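Local structure of putative TIM-barrel metal-dependent hydrolase (Mycobacterium avium subsp. paratuberculosis S397, 4DZI) at residues 5-10 against 383-388. The protein is probably a metal-dependent hydrolase of the amidohydrolase family, built on a TIM barrel that holds a two-metal site. Numbering follows the deposited sequence.
Sequences LNYRVI and KIMRDN
R386, in segment 383-388 along the C-terminal helix 378-393 of this amidohydrolase TIM barrel, reaches back along the run of chain that leads into strand 9-15, whose far end carries metal ligands D13 and H15. Its CG stands anti to the backbone N (chi1 179°), and the side chain stays extended as far as NE, passing Y7 and I10 on its way to R8. There R386 NH1 gives a hydrogen bond of 3.0 Å to R8 O, arriving from above the carbonyl plane. The same NH1 forms a salt bridge with E116 on the adjacent strand 115-121; that carboxylate, in a long and weak ion pair with R8, probably helps offset the two like charges. I10 lies across the arginine, with its CG1 over one guanidinium face and 3.8 Å from R386 CG. The Y7 side chain slides past R386 in the opposite direction, its ring plane 66° from the guanidinium, and Y7 CD1 sits 3.9 Å from R386 CD. Turned edge-on to M385, the ring brings Y7 CE1 to 4.0 Å from M385 CB, while L5 CB covers one of its faces. M385 curls at its second and third torsions, which sets its methyl CE 3.9 Å from V9 CG1. The helix widens into a pi-type turn here, and N388 N bonds to K383 O. M385 O accepts I10 N of the strand at 3.0 Å in a nearly straight bond (N-H...O 170°) that lies in the carbonyl plane.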
loop_
_atom_site.group_PDB
_atom_site.type_symbol
_atom_site.label_atom_id
_atom_site.label_comp_id
_atom_site.label_asym_id
_atom_site.label_seq_id
_atom_site.Cartn_x
_atom_site.Cartn_y
_atom_site.Cartn_z
ATOM N N LEU C 5 30.818 -6.161 22.536
ATOM C CA LEU C 5 30.541 -4.858 23.124
ATOM C C LEU C 5 30.958 -4.819 24.596
ATOM O O LEU C 5 31.027 -5.860 25.238
ATOM C CB LEU C 5 29.048 -4.529 23.021
ATOM C CG LEU C 5 28.477 -4.281 21.612
ATOM C CD1 LEU C 5 26.962 -4.197 21.738
ATOM C CD2 LEU C 5 29.032 -3.014 20.990
ATOM N N ASN C 6 31.199 -3.608 25.104
ATOM C CA ASN C 6 31.602 -3.409 26.500
ATOM C C ASN C 6 30.407 -3.233 27.417
ATOM O O ASN C 6 30.571 -2.916 28.590
ATOM C CB ASN C 6 32.524 -2.182 26.611
ATOM C CG ASN C 6 33.866 -2.389 25.898
ATOM O OD1 ASN C 6 34.396 -3.482 25.904
ATOM N ND2 ASN C 6 34.402 -1.335 25.282
ATOM N N TYR C 7 29.192 -3.416 26.892
ATOM C CA TYR C 7 28.005 -3.252 27.724
ATOM C C TYR C 7 26.973 -4.259 27.254
ATOM O O TYR C 7 27.046 -4.714 26.082
ATOM C CB TYR C 7 27.445 -1.827 27.585
ATOM C CG TYR C 7 27.361 -1.381 26.127
ATOM C CD1 TYR C 7 26.210 -1.680 25.345
ATOM C CD2 TYR C 7 28.428 -0.716 25.524
ATOM C CE1 TYR C 7 26.137 -1.297 24.010
ATOM C CE2 TYR C 7 28.365 -0.320 24.193
ATOM C CZ TYR C 7 27.216 -0.623 23.446
ATOM O OH TYR C 7 27.205 -0.224 22.110
ATOM N N ARG C 8 26.050 -4.608 28.146
ATOM C CA ARG C 8 24.919 -5.504 27.786
ATOM C C ARG C 8 23.974 -4.718 26.910
ATOM O O ARG C 8 23.887 -3.517 27.022
ATOM C CB ARG C 8 24.189 -6.010 29.027
ATOM C CG ARG C 8 25.068 -6.893 29.923
ATOM C CD ARG C 8 24.506 -6.926 31.347
ATOM N NE ARG C 8 24.597 -5.605 31.986
ATOM C CZ ARG C 8 24.015 -5.303 33.146
ATOM N NH1 ARG C 8 24.126 -4.083 33.673
ATOM N NH2 ARG C 8 23.300 -6.231 33.767
ATOM N N VAL C 9 23.233 -5.426 26.060
ATOM C CA VAL C 9 22.317 -4.740 25.159
ATOM C C VAL C 9 20.885 -4.846 25.643
ATOM O O VAL C 9 20.563 -5.639 26.537
ATOM C CB VAL C 9 22.457 -5.277 23.725
ATOM C CG1 VAL C 9 23.899 -5.104 23.245
ATOM C CG2 VAL C 9 22.052 -6.746 23.629
ATOM N N ILE C 10 19.994 -4.038 25.056
ATOM C CA ILE C 10 18.574 -4.103 25.354
ATOM C C ILE C 10 17.928 -4.481 24.005
ATOM O O ILE C 10 18.030 -3.722 23.067
ATOM C CB ILE C 10 18.041 -2.730 25.800
ATOM C CG1 ILE C 10 18.866 -2.185 26.980
ATOM C CG2 ILE C 10 16.526 -2.809 26.088
ATOM C CD1 ILE C 10 18.696 -2.941 28.269
ATOM N N LYS C 383 23.708 3.984 21.574
ATOM C CA LYS C 383 22.319 4.412 21.597
ATOM C C LYS C 383 21.457 3.346 20.953
ATOM O O LYS C 383 20.424 2.955 21.495
ATOM C CB LYS C 383 22.094 5.724 20.822
ATOM C CG LYS C 383 22.742 6.934 21.478
ATOM C CD LYS C 383 22.453 8.168 20.642
ATOM C CE LYS C 383 22.863 9.402 21.451
ATOM N NZ LYS C 383 22.436 10.690 20.835
ATOM N N ILE C 384 21.868 2.904 19.766
ATOM C CA ILE C 384 21.061 1.941 18.999
ATOM C C ILE C 384 20.940 0.595 19.721
ATOM O O ILE C 384 19.856 -0.025 19.768
ATOM C CB ILE C 384 21.663 1.761 17.602
ATOM C CG1 ILE C 384 21.456 3.074 16.816
ATOM C CG2 ILE C 384 20.985 0.621 16.859
ATOM C CD1 ILE C 384 22.207 3.094 15.503
ATOM N N MET C 385 22.041 0.149 20.316
ATOM C CA MET C 385 22.039 -1.153 20.995
ATOM C C MET C 385 21.494 -1.195 22.413
ATOM O O MET C 385 21.201 -2.269 22.939
ATOM C CB MET C 385 23.470 -1.721 21.008
ATOM C CG MET C 385 24.076 -1.956 19.631
ATOM S SD MET C 385 23.134 -3.105 18.577
ATOM C CE MET C 385 23.259 -4.653 19.452
ATOM N N ARG C 386 21.356 -0.036 23.035
ATOM C CA ARG C 386 20.963 -0.008 24.430
ATOM C C ARG C 386 20.175 1.225 24.866
ATOM O O ARG C 386 19.073 1.121 25.381
ATOM C CB ARG C 386 22.238 -0.125 25.263
ATOM C CG ARG C 386 21.971 -0.088 26.739
ATOM C CD ARG C 386 23.262 -0.224 27.510
ATOM N NE ARG C 386 22.870 -0.073 28.901
ATOM C CZ ARG C 386 22.418 -1.048 29.696
ATOM N NH1 ARG C 386 22.358 -2.320 29.295
ATOM N NH2 ARG C 386 22.015 -0.743 30.925
ATOM N N ASP C 387 20.740 2.421 24.679
ATOM C CA ASP C 387 20.120 3.542 25.369
ATOM C C ASP C 387 18.853 4.099 24.735
ATOM O O ASP C 387 17.999 4.670 25.432
ATOM C CB ASP C 387 21.148 4.622 25.597
ATOM C CG ASP C 387 22.173 4.194 26.636
ATOM O OD1 ASP C 387 21.771 3.588 27.646
ATOM O OD2 ASP C 387 23.358 4.447 26.444
ATOM N N ASN C 388 18.695 3.953 23.418
ATOM C CA ASN C 388 17.447 4.432 22.848
ATOM C C ASN C 388 16.255 3.656 23.399
ATOM O O ASN C 388 15.185 4.209 23.572
ATOM C CB ASN C 388 17.448 4.274 21.335
ATOM C CG ASN C 388 18.420 5.233 20.661
ATOM O OD1 ASN C 388 18.858 6.219 21.252
ATOM N ND2 ASN C 388 18.755 4.947 19.421
#